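Local coordinates for teichoic acid biosynthesis protein F (Staphylococcus epidermidis, PDB 3L7I) that is a teichoic acid biosynthesis protein whose modelled part is built on two Rossmann-like domains arranged as in the GT-B fold, at residues I372-Q377 against V396-A401; K353-E358 against P381-I386; K539-A544 against D575-L580; S616-T621 against K675-L680; K336-Y341 against P428-K433. All coordinates share one frame; numbering follows the deposited sequence.

Contact 1: residues I372-Q377 against V396-A401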
# COMPACT_ATOMS: atom_id res chain seq x y z
N ILE A 372 37.26 26.94 15.51
CA ILE A 372 36.44 26.67 16.67
C ILE A 372 36.85 25.30 17.19
O ILE A 372 37.07 25.12 18.39
CB ILE A 372 34.91 26.74 16.35
CG1 ILE A 372 34.51 28.19 16.02
CG2 ILE A 372 34.06 26.22 17.51
CD1 ILE A 372 33.07 28.34 15.51
N TYR A 373 37.02 24.36 16.26
CA TYR A 373 37.40 22.98 16.59
C TYR A 373 38.80 22.86 17.18
O TYR A 373 38.99 22.20 18.20
CB TYR A 373 37.30 22.07 15.37
CG TYR A 373 37.92 20.70 15.56
CD1 TYR A 373 37.35 19.78 16.41
CD2 TYR A 373 39.07 20.34 14.87
CE1 TYR A 373 37.91 18.52 16.59
CE2 TYR A 373 39.64 19.09 15.03
CZ TYR A 373 39.05 18.17 15.89
OH TYR A 373 39.60 16.93 16.05
N GLU A 374 39.78 23.51 16.57
CA GLU A 374 41.14 23.41 17.10
C GLU A 374 41.24 24.02 18.52
O GLU A 374 42.05 23.57 19.35
CB GLU A 374 42.15 24.01 16.13
CG GLU A 374 42.11 23.30 14.77
CD GLU A 374 43.30 23.59 13.87
OE1 GLU A 374 44.03 24.57 14.17
OE2 GLU A 374 43.50 22.84 12.88
N TYR A 375 40.41 25.01 18.80
CA TYR A 375 40.43 25.62 20.12
C TYR A 375 39.84 24.64 21.10
O TYR A 375 40.36 24.46 22.19
CB TYR A 375 39.64 26.92 20.16
CG TYR A 375 39.40 27.40 21.58
CD1 TYR A 375 40.30 28.28 22.20
CD2 TYR A 375 38.30 26.97 22.30
CE1 TYR A 375 40.09 28.71 23.49
CE2 TYR A 375 38.08 27.40 23.59
CZ TYR A 375 38.97 28.27 24.18
OH TYR A 375 38.73 28.68 25.47
N MET A 376 38.73 24.01 20.73
CA MET A 376 38.09 23.08 21.64
C MET A 376 38.92 21.81 21.89
O MET A 376 38.92 21.28 22.99
CB MET A 376 36.68 22.74 21.17
CG MET A 376 35.75 23.90 21.35
SD MET A 376 34.05 23.45 21.05
CE MET A 376 33.60 22.59 22.56
N GLN A 377 39.63 21.34 20.88
CA GLN A 377 40.56 20.24 21.05
C GLN A 377 41.56 20.51 22.19
O GLN A 377 41.84 19.63 23.01
CB GLN A 377 41.31 20.01 19.75
CG GLN A 377 40.54 19.18 18.76
CD GLN A 377 40.32 17.77 19.26
OE1 GLN A 377 41.26 16.97 19.32
NE2 GLN A 377 39.07 17.46 19.62
N VAL A 396 42.00 15.57 5.83
CA VAL A 396 42.88 15.26 6.94
C VAL A 396 42.52 16.12 8.13
O VAL A 396 42.79 17.32 8.12
CB VAL A 396 44.35 15.54 6.57
CG1 VAL A 396 45.23 15.34 7.76
CG2 VAL A 396 44.78 14.65 5.42
N VAL A 397 41.93 15.51 9.14
CA VAL A 397 41.55 16.24 10.35
C VAL A 397 42.48 15.91 11.52
O VAL A 397 42.64 14.73 11.86
CB VAL A 397 40.13 15.87 10.78
CG1 VAL A 397 39.70 16.69 11.99
CG2 VAL A 397 39.16 16.00 9.62
N PRO A 398 43.07 16.94 12.17
CA PRO A 398 43.92 16.66 13.34
C PRO A 398 43.02 16.40 14.55
O PRO A 398 41.86 16.84 14.54
CB PRO A 398 44.70 17.97 13.55
CG PRO A 398 44.21 18.94 12.50
CD PRO A 398 42.91 18.39 11.97
N GLY A 399 43.53 15.70 15.56
CA GLY A 399 42.82 15.59 16.82
C GLY A 399 41.92 14.37 16.95
O GLY A 399 42.05 13.40 16.21
N SER A 400 40.97 14.45 17.89
CA SER A 400 40.22 13.27 18.31
C SER A 400 38.94 13.03 17.53
O SER A 400 38.18 12.11 17.85
CB SER A 400 39.87 13.37 19.80
OG SER A 400 38.95 14.43 20.03
N ALA A 401 38.68 13.85 16.52
CA ALA A 401 37.40 13.77 15.82
C ALA A 401 37.30 12.53 14.96
O ALA A 401 38.32 12.04 14.44
CB ALA A 401 37.19 15.02 14.97
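Y373 and Q377, one helical turn apart, hold the loop P398-A401 with four hydrogen bonds, three of them to its backbone. The hydroxyl of Y373 works in both directions. Y373 OH donates to the carbonyl O of P398 at 2.7 Å, in the carbonyl plane and on a lone pair, and this oxygen also lies in the plane of the ring at its edge. The same OH accepts from A401 N at 3.2 Å, a bent bond, 139° at the hydrogen. The amide of Q377 uses both ends on S400. Q377 OE1 accepts from S400 N at 2.9 Å, with the donor above the carbonyl plane of the side chain. Q377 NE2 donates in its own amide plane to S400 OG, 3.1 Å away. Q377 OE1 also comes within 3.3 Å of G399 CA, where no side chain intervenes. CB of A401 and CG1 of V397 meet the Y373 ring obliquely.

Y373 has CG anti to its backbone N (chi1 169°), which sends the ring out from the helix. CG of Q377 stands beside its backbone N (chi1 -82°) and lies over one face of that ring, toward its rim; the bend at chi2 then turns the amide to S400.

W387 meets Y373 edge-to-face, and Y365 binds the carboxylate of E374. The contact ties helix 367-379 to the loop before the outermost strand 402-405, near the surface.

Contact 2: residues K353-E358 against P381-I386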
# COMPACT_ATOMS: atom_id res chain seq x y z
N LYS A 353 27.29 15.69 24.90
CA LYS A 353 28.70 15.96 24.61
C LYS A 353 29.17 15.66 23.17
O LYS A 353 30.38 15.54 22.93
CB LYS A 353 29.62 15.31 25.63
CG LYS A 353 29.32 13.87 25.94
CD LYS A 353 30.36 13.31 26.93
CE LYS A 353 30.39 14.09 28.24
NZ LYS A 353 31.31 13.45 29.23
N THR A 354 28.23 15.59 22.23
CA THR A 354 28.55 15.40 20.81
C THR A 354 28.43 16.72 20.05
O THR A 354 27.42 17.40 20.16
CB THR A 354 27.62 14.33 20.13
OG1 THR A 354 27.97 13.00 20.57
CG2 THR A 354 27.74 14.39 18.61
N ILE A 355 29.44 17.05 19.25
CA ILE A 355 29.41 18.25 18.42
C ILE A 355 29.76 17.94 16.95
O ILE A 355 30.74 17.23 16.69
CB ILE A 355 30.40 19.28 19.00
CG1 ILE A 355 30.18 19.41 20.51
CG2 ILE A 355 30.30 20.65 18.30
CD1 ILE A 355 31.37 20.04 21.21
N VAL A 356 28.97 18.43 15.99
CA VAL A 356 29.31 18.30 14.56
C VAL A 356 29.86 19.57 13.95
O VAL A 356 29.37 20.66 14.24
CB VAL A 356 28.11 17.91 13.66
CG1 VAL A 356 28.42 16.68 12.83
CG2 VAL A 356 26.82 17.76 14.44
N PHE A 357 30.84 19.41 13.06
CA PHE A 357 31.43 20.53 12.32
C PHE A 357 31.34 20.27 10.84
O PHE A 357 31.46 19.14 10.39
CB PHE A 357 32.90 20.70 12.69
CG PHE A 357 33.11 21.09 14.11
CD1 PHE A 357 33.56 22.35 14.44
CD2 PHE A 357 32.83 20.20 15.13
CE1 PHE A 357 33.74 22.72 15.76
CE2 PHE A 357 33.00 20.56 16.45
CZ PHE A 357 33.46 21.82 16.77
N GLU A 358 31.12 21.33 10.07
CA GLU A 358 31.17 21.20 8.63
C GLU A 358 31.45 22.56 8.08
O GLU A 358 30.81 23.53 8.45
CB GLU A 358 29.83 20.70 8.14
CG GLU A 358 29.78 20.22 6.71
CD GLU A 358 28.33 19.97 6.27
OE1 GLU A 358 28.03 18.90 5.65
OE2 GLU A 358 27.47 20.84 6.57
N PRO A 381 39.14 18.33 25.44
CA PRO A 381 39.53 17.15 24.66
C PRO A 381 38.53 16.02 24.77
O PRO A 381 38.54 15.15 23.91
CB PRO A 381 40.84 16.71 25.34
CG PRO A 381 41.23 17.82 26.23
CD PRO A 381 39.97 18.48 26.64
N ASN A 382 37.69 16.04 25.80
CA ASN A 382 36.91 14.85 26.12
C ASN A 382 35.47 14.85 25.61
O ASN A 382 34.62 14.11 26.10
CB ASN A 382 36.99 14.53 27.62
CG ASN A 382 38.44 14.44 28.13
OD1 ASN A 382 39.34 13.98 27.41
ND2 ASN A 382 38.66 14.89 29.37
N TYR A 383 35.18 15.67 24.60
CA TYR A 383 33.87 15.61 23.96
C TYR A 383 33.94 14.75 22.69
O TYR A 383 35.03 14.53 22.15
CB TYR A 383 33.39 17.00 23.59
CG TYR A 383 32.96 17.87 24.74
CD1 TYR A 383 33.28 19.21 24.76
CD2 TYR A 383 32.23 17.36 25.81
CE1 TYR A 383 32.89 20.04 25.79
CE2 TYR A 383 31.83 18.18 26.85
CZ TYR A 383 32.17 19.52 26.83
OH TYR A 383 31.80 20.38 27.85
N ARG A 384 32.79 14.25 22.23
CA ARG A 384 32.77 13.53 20.96
C ARG A 384 32.74 14.53 19.80
O ARG A 384 31.71 15.17 19.54
CB ARG A 384 31.60 12.54 20.89
CG ARG A 384 31.63 11.65 19.64
CD ARG A 384 30.88 10.32 19.81
NE ARG A 384 29.52 10.34 19.27
CZ ARG A 384 29.16 9.79 18.10
NH1 ARG A 384 30.06 9.17 17.34
NH2 ARG A 384 27.90 9.85 17.70
N TYR A 385 33.87 14.70 19.11
CA TYR A 385 33.93 15.56 17.94
C TYR A 385 33.73 14.79 16.63
O TYR A 385 34.39 13.76 16.38
CB TYR A 385 35.23 16.35 17.93
CG TYR A 385 35.36 17.28 19.11
CD1 TYR A 385 34.79 18.55 19.09
CD2 TYR A 385 36.03 16.88 20.25
CE1 TYR A 385 34.90 19.40 20.17
CE2 TYR A 385 36.16 17.73 21.34
CZ TYR A 385 35.59 18.99 21.30
OH TYR A 385 35.71 19.83 22.39
N ILE A 386 32.81 15.29 15.81
CA ILE A 386 32.51 14.69 14.52
C ILE A 386 32.64 15.72 13.40
O ILE A 386 32.13 16.83 13.52
CB ILE A 386 31.10 14.10 14.52
CG1 ILE A 386 31.00 13.05 15.62
CG2 ILE A 386 30.79 13.45 13.20
CD1 ILE A 386 29.58 12.66 16.01
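Four backbone hydrogen bonds join these parallel strands, alternating in direction. R384 N donates to K353 O at 2.8 Å, and I355 N donates to R384 O at 3.0 Å. I386 N reaches I355 O at 3.0 Å. F357 N donates to I386 O at 2.9 Å. The last three donors lie nearly along the C=O axes. I386 O also sits in plane at the F357 ring edge. The backbone groups of T354 and V356 turn the other way and bond to strand 418-423.

All three guanidinium nitrogens of R384 have partners. R384 NE gives T354 OG1 a weak bond of 3.3 Å, while NH1 and NH2 form salt bridges with E402 and E417. I386 CD1 lies over the centre of the guanidinium and touches T354 CG2 at 3.6 Å. E358 OE1 is bound by R406 and S388, and Y385 OH by the backbone O of Y380.

CD1 of I355 meets CE1 of Y385 at 3.7 Å on the other face, where M376 packs on both residues. Strands 354-358 and 384-389 belong to a beta-alpha-beta unit. Helix 367-379 crosses between them on the I355 and Y385 face, while helix 409-417 covers V356 and I386 on the other.

Contact 3: residues K539-A544 against D575-L580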
# COMPACT_ATOMS: atom_id res chain seq x y z
N LYS A 539 59.41 39.82 -1.79
CA LYS A 539 58.16 40.17 -1.14
C LYS A 539 56.99 39.55 -1.91
O LYS A 539 57.16 38.97 -2.99
CB LYS A 539 58.01 41.69 -1.04
CG LYS A 539 58.84 42.30 0.10
CD LYS A 539 58.39 43.73 0.46
CE LYS A 539 58.84 44.75 -0.60
NZ LYS A 539 58.04 46.02 -0.57
N VAL A 540 55.79 39.65 -1.36
CA VAL A 540 54.73 38.77 -1.82
C VAL A 540 53.39 39.45 -2.12
O VAL A 540 52.72 39.95 -1.22
CB VAL A 540 54.49 37.65 -0.79
CG1 VAL A 540 53.22 36.87 -1.11
CG2 VAL A 540 55.69 36.75 -0.73
N ILE A 541 53.01 39.45 -3.40
CA ILE A 541 51.70 39.93 -3.81
C ILE A 541 50.72 38.75 -3.91
O ILE A 541 51.08 37.65 -4.38
CB ILE A 541 51.78 40.67 -5.18
CG1 ILE A 541 52.61 41.94 -5.05
CG2 ILE A 541 50.43 41.07 -5.67
CD1 ILE A 541 53.13 42.42 -6.38
N MET A 542 49.49 38.95 -3.42
CA MET A 542 48.42 37.97 -3.62
C MET A 542 47.32 38.53 -4.50
O MET A 542 46.90 39.67 -4.33
CB MET A 542 47.80 37.52 -2.31
CG MET A 542 47.44 36.04 -2.34
SD MET A 542 45.97 35.59 -1.41
CE MET A 542 45.80 37.03 -0.39
N TYR A 543 46.84 37.72 -5.43
CA TYR A 543 45.84 38.19 -6.37
C TYR A 543 44.63 37.29 -6.31
O TYR A 543 44.73 36.10 -6.59
CB TYR A 543 46.43 38.19 -7.77
CG TYR A 543 45.49 38.65 -8.84
CD1 TYR A 543 44.59 39.68 -8.61
CD2 TYR A 543 45.51 38.08 -10.10
CE1 TYR A 543 43.72 40.11 -9.61
CE2 TYR A 543 44.66 38.50 -11.09
CZ TYR A 543 43.77 39.51 -10.85
OH TYR A 543 42.93 39.90 -11.88
N ALA A 544 43.47 37.81 -5.97
CA ALA A 544 42.32 36.93 -5.81
C ALA A 544 41.05 37.56 -6.35
O ALA A 544 40.28 38.17 -5.61
CB ALA A 544 42.16 36.56 -4.36
N ASP A 575 61.81 40.67 -9.86
CA ASP A 575 63.07 40.60 -9.11
C ASP A 575 62.85 41.04 -7.68
O ASP A 575 63.68 40.79 -6.81
CB ASP A 575 64.17 41.46 -9.77
CG ASP A 575 64.74 40.83 -11.05
OD1 ASP A 575 64.76 39.57 -11.17
OD2 ASP A 575 65.19 41.60 -11.92
N ASP A 576 61.74 41.71 -7.42
CA ASP A 576 61.43 42.17 -6.07
C ASP A 576 60.30 41.34 -5.45
O ASP A 576 60.22 41.21 -4.23
CB ASP A 576 61.04 43.65 -6.08
CG ASP A 576 62.20 44.57 -6.47
OD1 ASP A 576 63.31 44.41 -5.90
OD2 ASP A 576 62.00 45.48 -7.32
N TYR A 577 59.45 40.79 -6.31
CA TYR A 577 58.21 40.15 -5.87
C TYR A 577 57.98 38.74 -6.37
O TYR A 577 58.52 38.28 -7.38
CB TYR A 577 57.01 40.98 -6.33
CG TYR A 577 56.84 42.30 -5.64
CD1 TYR A 577 56.11 42.40 -4.46
CD2 TYR A 577 57.41 43.46 -6.17
CE1 TYR A 577 55.96 43.61 -3.83
CE2 TYR A 577 57.26 44.67 -5.55
CZ TYR A 577 56.53 44.75 -4.37
OH TYR A 577 56.38 45.97 -3.74
N VAL A 578 57.13 38.04 -5.64
CA VAL A 578 56.56 36.83 -6.15
C VAL A 578 55.03 37.02 -6.04
O VAL A 578 54.55 37.67 -5.10
CB VAL A 578 57.09 35.65 -5.36
CG1 VAL A 578 56.13 35.26 -4.25
CG2 VAL A 578 57.36 34.52 -6.29
N ILE A 579 54.26 36.52 -7.00
CA ILE A 579 52.81 36.76 -6.93
C ILE A 579 51.97 35.48 -6.74
O ILE A 579 52.11 34.52 -7.51
CB ILE A 579 52.32 37.56 -8.16
CG1 ILE A 579 50.87 37.94 -8.00
CG2 ILE A 579 52.54 36.78 -9.46
CD1 ILE A 579 50.36 38.71 -9.23
N LEU A 580 51.13 35.46 -5.71
CA LEU A 580 50.28 34.28 -5.46
C LEU A 580 48.93 34.41 -6.15
O LEU A 580 48.19 35.37 -5.88
CB LEU A 580 50.07 34.05 -3.96
CG LEU A 580 51.33 34.06 -3.10
CD1 LEU A 580 51.05 33.68 -1.66
CD2 LEU A 580 52.34 33.13 -3.72
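This is a pairing of parallel neighbours inside the six-stranded sheet of the C-terminal Rossmann-like domain of the GT-B fold. Strands 539-543 and 577-581 are joined by a beta-alpha-beta crossover through helix 566-573. Five backbone hydrogen bonds hold them. K539 N starts the series on D576 O. V578 N then donates to K539 O at 2.8 Å, and I541 N to V578 O at 2.9 Å. L580 N reaches I541 O, and Y543 N donates to L580 O. From V578 N onward, each donor lies nearly along the C=O axis.

On the K539, I541, Y577 and I579 face, I541 has CG1 beside its backbone N (chi1 -65°). I541 CD1 therefore lands over the Y577 ring, 4.0 Å from its centroid and 28° off the normal, a CH-pi contact. CG2 of I541 turns instead to CG1 of I579, at 3.9 Å. On the opposite face V540 spreads its two methyls: CG2 meets V578 CG1 at 3.8 Å, and CG1 meets L580 CD1 at 3.9 Å. CG of M542 rests on CB of L580.

D617 binds V540 N from the other side, and Y577 OH makes a weak bond to L677 O. All hydrogen bonds between the two segments are backbone bonds, so the backbone sets the register. The side chains meet mainly through carbon atoms on both faces, with K539 lying alongside Y577.

Contact 4: residues S616-T621 against K675-L680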
# COMPACT_ATOMS: atom_id res chain seq x y z
N SER A 616 51.29 37.81 3.00
CA SER A 616 51.14 38.71 1.85
C SER A 616 51.41 40.17 2.17
O SER A 616 50.79 40.72 3.08
CB SER A 616 49.74 38.61 1.26
OG SER A 616 49.50 37.36 0.66
N ASP A 617 52.30 40.78 1.40
CA ASP A 617 52.64 42.19 1.57
C ASP A 617 51.57 43.12 1.02
O ASP A 617 51.49 44.28 1.42
CB ASP A 617 53.99 42.50 0.93
CG ASP A 617 55.14 41.80 1.63
OD1 ASP A 617 55.52 42.22 2.76
OD2 ASP A 617 55.65 40.80 1.06
N CYS A 618 50.74 42.62 0.11
CA CYS A 618 49.55 43.33 -0.32
C CYS A 618 48.57 42.36 -0.94
O CYS A 618 48.93 41.23 -1.25
CB CYS A 618 49.89 44.45 -1.30
SG CYS A 618 50.54 43.91 -2.91
N LEU A 619 47.33 42.82 -1.13
CA LEU A 619 46.26 42.04 -1.74
C LEU A 619 45.81 42.71 -3.04
O LEU A 619 45.61 43.93 -3.08
CB LEU A 619 45.07 41.96 -0.79
CG LEU A 619 44.33 40.62 -0.85
CD1 LEU A 619 42.95 40.70 -0.23
CD2 LEU A 619 44.25 40.12 -2.27
N ILE A 620 45.65 41.95 -4.11
CA ILE A 620 44.97 42.52 -5.27
C ILE A 620 43.70 41.73 -5.44
O ILE A 620 43.71 40.49 -5.51
CB ILE A 620 45.79 42.44 -6.56
CG1 ILE A 620 47.17 43.04 -6.33
CG2 ILE A 620 45.08 43.16 -7.69
CD1 ILE A 620 48.01 43.02 -7.58
N THR A 621 42.58 42.45 -5.51
CA THR A 621 41.30 41.80 -5.66
C THR A 621 40.37 42.71 -6.48
O THR A 621 40.84 43.66 -7.11
CB THR A 621 40.74 41.46 -4.29
OG1 THR A 621 39.60 40.62 -4.46
CG2 THR A 621 40.36 42.72 -3.53
N LYS A 675 53.24 49.70 -12.10
CA LYS A 675 54.15 50.75 -11.69
C LYS A 675 54.00 51.04 -10.20
O LYS A 675 54.98 51.18 -9.49
CB LYS A 675 53.91 52.01 -12.53
CG LYS A 675 54.14 51.82 -14.04
CD LYS A 675 55.55 51.26 -14.34
CE LYS A 675 55.90 51.37 -15.83
NZ LYS A 675 57.29 50.88 -16.11
N GLU A 676 52.76 51.10 -9.73
CA GLU A 676 52.47 51.41 -8.33
C GLU A 676 53.12 50.42 -7.33
O GLU A 676 53.75 50.85 -6.36
CB GLU A 676 50.96 51.47 -8.12
CG GLU A 676 50.52 52.09 -6.81
CD GLU A 676 50.22 53.57 -6.94
OE1 GLU A 676 51.12 54.34 -7.38
OE2 GLU A 676 49.09 53.97 -6.59
N LEU A 677 52.96 49.12 -7.58
CA LEU A 677 53.61 48.05 -6.81
C LEU A 677 55.15 48.19 -6.65
O LEU A 677 55.75 47.66 -5.71
CB LEU A 677 53.30 46.68 -7.44
CG LEU A 677 52.01 45.92 -7.10
CD1 LEU A 677 51.01 46.75 -6.31
CD2 LEU A 677 51.34 45.33 -8.35
N LYS A 678 55.79 48.88 -7.59
CA LYS A 678 57.24 49.01 -7.58
C LYS A 678 57.69 49.39 -6.17
O LYS A 678 58.66 48.84 -5.64
CB LYS A 678 57.69 50.09 -8.57
CG LYS A 678 58.98 49.78 -9.28
CD LYS A 678 58.88 48.43 -9.97
CE LYS A 678 59.56 48.47 -11.32
NZ LYS A 678 58.80 49.40 -12.20
N ASN A 679 56.96 50.32 -5.57
CA ASN A 679 57.29 50.87 -4.27
C ASN A 679 56.12 50.77 -3.29
O ASN A 679 55.33 51.71 -3.15
CB ASN A 679 57.73 52.33 -4.43
CG ASN A 679 58.13 52.97 -3.13
OD1 ASN A 679 58.09 52.33 -2.07
ND2 ASN A 679 58.53 54.24 -3.18
N LEU A 680 56.01 49.63 -2.62
CA LEU A 680 54.91 49.40 -1.68
C LEU A 680 54.82 50.49 -0.61
O LEU A 680 53.74 51.01 -0.33
CB LEU A 680 54.99 48.02 -1.04
CG LEU A 680 54.13 46.92 -1.69
CD1 LEU A 680 53.87 45.80 -0.70
CD2 LEU A 680 52.82 47.50 -2.19
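L680 makes the close part of this contact. Its CD1 nestles against the turn into strand 618-621, 3.5 Å from D617 O and 3.7 Å from D617 CB, and stays 4.2 Å from C618 CB. The rest is slacker. I620 and L677 meet tip to tip, CD1 to CD2 at 4.1 Å, and C618 SG comes no nearer than 4.5 Å to CD1 of L677. No hydrogen bond joins the two segments.

C618 and I620 lie on one face of the parallel sheet, and L677 and L680 come from two successive helices, 670-677 and 680-686, that cover it. N679 sits between them as N-cap of the second helix, its OD1 making a weak bond to K682 N. The carboxylate of D617 is turned to another partner, V540 N on the adjacent strand.

On the outer side, K675 on the helix and K678 just after it are exposed, and both amino groups form salt bridges with E572 of helix 566-573.

Contact 5: residues K336-Y341 against P428-K433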
# COMPACT_ATOMS: atom_id res chain seq x y z
N LYS A 336 17.32 6.18 1.00
CA LYS A 336 16.80 5.33 2.03
C LYS A 336 17.45 5.70 3.38
O LYS A 336 16.78 5.65 4.43
CB LYS A 336 16.97 3.86 1.66
CG LYS A 336 18.19 3.19 2.19
CD LYS A 336 18.54 2.02 1.31
CE LYS A 336 19.70 1.24 1.87
NZ LYS A 336 19.71 -0.14 1.28
N GLU A 337 18.71 6.12 3.37
CA GLU A 337 19.36 6.45 4.64
C GLU A 337 18.65 7.63 5.31
O GLU A 337 18.56 7.72 6.53
CB GLU A 337 20.85 6.71 4.45
CG GLU A 337 21.63 5.44 4.14
CD GLU A 337 21.46 4.34 5.21
OE1 GLU A 337 20.96 4.64 6.33
OE2 GLU A 337 21.82 3.17 4.94
N ARG A 338 18.12 8.50 4.47
CA ARG A 338 17.49 9.73 4.93
C ARG A 338 16.07 9.51 5.46
O ARG A 338 15.69 10.11 6.46
CB ARG A 338 17.47 10.71 3.77
CG ARG A 338 17.00 12.08 4.11
CD ARG A 338 17.86 13.07 3.39
NE ARG A 338 17.37 13.38 2.05
CZ ARG A 338 18.13 13.83 1.06
NH1 ARG A 338 19.44 13.98 1.23
NH2 ARG A 338 17.57 14.10 -0.12
N SER A 339 15.28 8.68 4.77
CA SER A 339 13.92 8.41 5.23
C SER A 339 13.94 7.63 6.54
O SER A 339 13.09 7.82 7.41
CB SER A 339 13.12 7.68 4.17
OG SER A 339 13.89 6.64 3.62
N LEU A 340 14.92 6.75 6.68
CA LEU A 340 15.08 6.06 7.94
C LEU A 340 15.35 7.06 9.07
O LEU A 340 14.74 7.00 10.13
CB LEU A 340 16.19 5.03 7.86
CG LEU A 340 16.55 4.44 9.22
CD1 LEU A 340 15.30 3.92 9.95
CD2 LEU A 340 17.63 3.35 9.06
N TYR A 341 16.27 7.99 8.81
CA TYR A 341 16.65 8.99 9.79
C TYR A 341 15.47 9.88 10.16
O TYR A 341 15.27 10.17 11.33
CB TYR A 341 17.81 9.83 9.24
CG TYR A 341 17.86 11.24 9.76
CD1 TYR A 341 18.53 11.55 10.93
CD2 TYR A 341 17.24 12.26 9.07
CE1 TYR A 341 18.58 12.84 11.40
CE2 TYR A 341 17.27 13.56 9.53
CZ TYR A 341 17.95 13.84 10.71
OH TYR A 341 17.99 15.13 11.18
N PRO A 428 21.51 21.54 4.98
CA PRO A 428 20.30 21.06 4.30
C PRO A 428 19.03 21.08 5.16
O PRO A 428 19.09 20.86 6.37
CB PRO A 428 20.64 19.61 3.91
CG PRO A 428 22.13 19.54 3.92
CD PRO A 428 22.62 20.57 4.91
N LEU A 429 17.89 21.34 4.53
CA LEU A 429 16.62 21.35 5.25
C LEU A 429 16.09 19.95 5.64
O LEU A 429 15.30 19.83 6.58
CB LEU A 429 15.58 22.13 4.46
CG LEU A 429 15.88 23.62 4.43
CD1 LEU A 429 14.84 24.33 3.59
CD2 LEU A 429 15.90 24.18 5.85
N TYR A 430 16.50 18.89 4.95
CA TYR A 430 16.07 17.57 5.37
C TYR A 430 16.71 17.16 6.71
O TYR A 430 16.28 16.20 7.33
CB TYR A 430 16.29 16.49 4.29
CG TYR A 430 17.67 16.49 3.69
CD1 TYR A 430 18.74 15.88 4.34
CD2 TYR A 430 17.92 17.11 2.46
CE1 TYR A 430 20.00 15.87 3.79
CE2 TYR A 430 19.18 17.11 1.90
CZ TYR A 430 20.22 16.50 2.57
OH TYR A 430 21.50 16.52 2.02
N LEU A 431 17.74 17.87 7.16
CA LEU A 431 18.24 17.65 8.52
C LEU A 431 17.31 18.32 9.53
O LEU A 431 16.74 19.38 9.26
CB LEU A 431 19.68 18.15 8.67
CG LEU A 431 20.67 17.16 8.06
CD1 LEU A 431 22.13 17.58 8.22
CD2 LEU A 431 20.45 15.81 8.71
N ASN A 432 17.13 17.69 10.69
CA ASN A 432 16.13 18.16 11.66
C ASN A 432 16.72 18.87 12.86
O ASN A 432 17.23 18.22 13.78
CB ASN A 432 15.32 16.98 12.19
CG ASN A 432 14.39 16.41 11.15
OD1 ASN A 432 13.73 17.15 10.39
ND2 ASN A 432 14.32 15.07 11.10
N LYS A 433 16.64 20.20 12.88
CA LYS A 433 17.19 20.93 14.02
C LYS A 433 16.17 21.04 15.15
O LYS A 433 15.26 21.88 15.10
CB LYS A 433 17.70 22.31 13.63
CG LYS A 433 18.87 22.69 14.50
CD LYS A 433 18.63 24.02 15.19
CE LYS A 433 17.40 24.02 16.09
NZ LYS A 433 17.64 24.82 17.31
O HOH W 1 18.55 15.86 13.96
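Residues 336-341 begin helix 336-344, with L340 N bonded to K336 O and Y341 N to E337 O. P428-L431 makes a type I beta turn, closed by a weak bond from L431 N to P428 O. The nearest alpha carbons, of R338 and Y430, are 8.0 Å apart, so side chains bridge the distance.

R338 lays its guanidinium flat on the Y430 ring as a cation-pi stack. R338 CZ is 3.5 Å from the ring centroid and 9° off the normal, with the planes 24° apart. CD lies over the CD1 side and NH1 over the CZ end. P428 CB covers the opposite face, so the ring is held between the two.

Y341 has CG anti to its backbone N and extends to the loop. Its OH accepts from N432 N at 2.7 Å, nearly straight at 156°, with the donor in the ring plane. A water 2.9 Å from Y341 OH and 2.7 Å from N432 O can bridge them. CD2 of L431 touches CZ of Y341 at 3.8 Å.

N432 ND2 binds D345. Y412 of helix 409-417 packs on Y341 and Y430. The contact joins helix 336-344 to the loop between strands 418-423 and 438-441.

Overall arrangement
Contacts 2 and 3 are the buried beta-strand pairings, one in each of the two parallel sheets, with centres 39 Å apart. Both rest mainly on backbone hydrogen bonds and apolar side chains; contact 2 adds a weak side-chain bond. Contact 1 adjoins contact 2 and shares its crossover helix: Q377 and M376 pack on Y385. It lies at the surface, and side-chain hydrogen bonds carry it. Contact 4, also buried, touches contact 3, since strands 539-543 and 618-621 are neighbours, but it is purely apolar across its segments. Contact 5 is partly buried, with nearest atoms about 5 Å from contact 2. It alone uses a cation-pi stack and a water that can bridge.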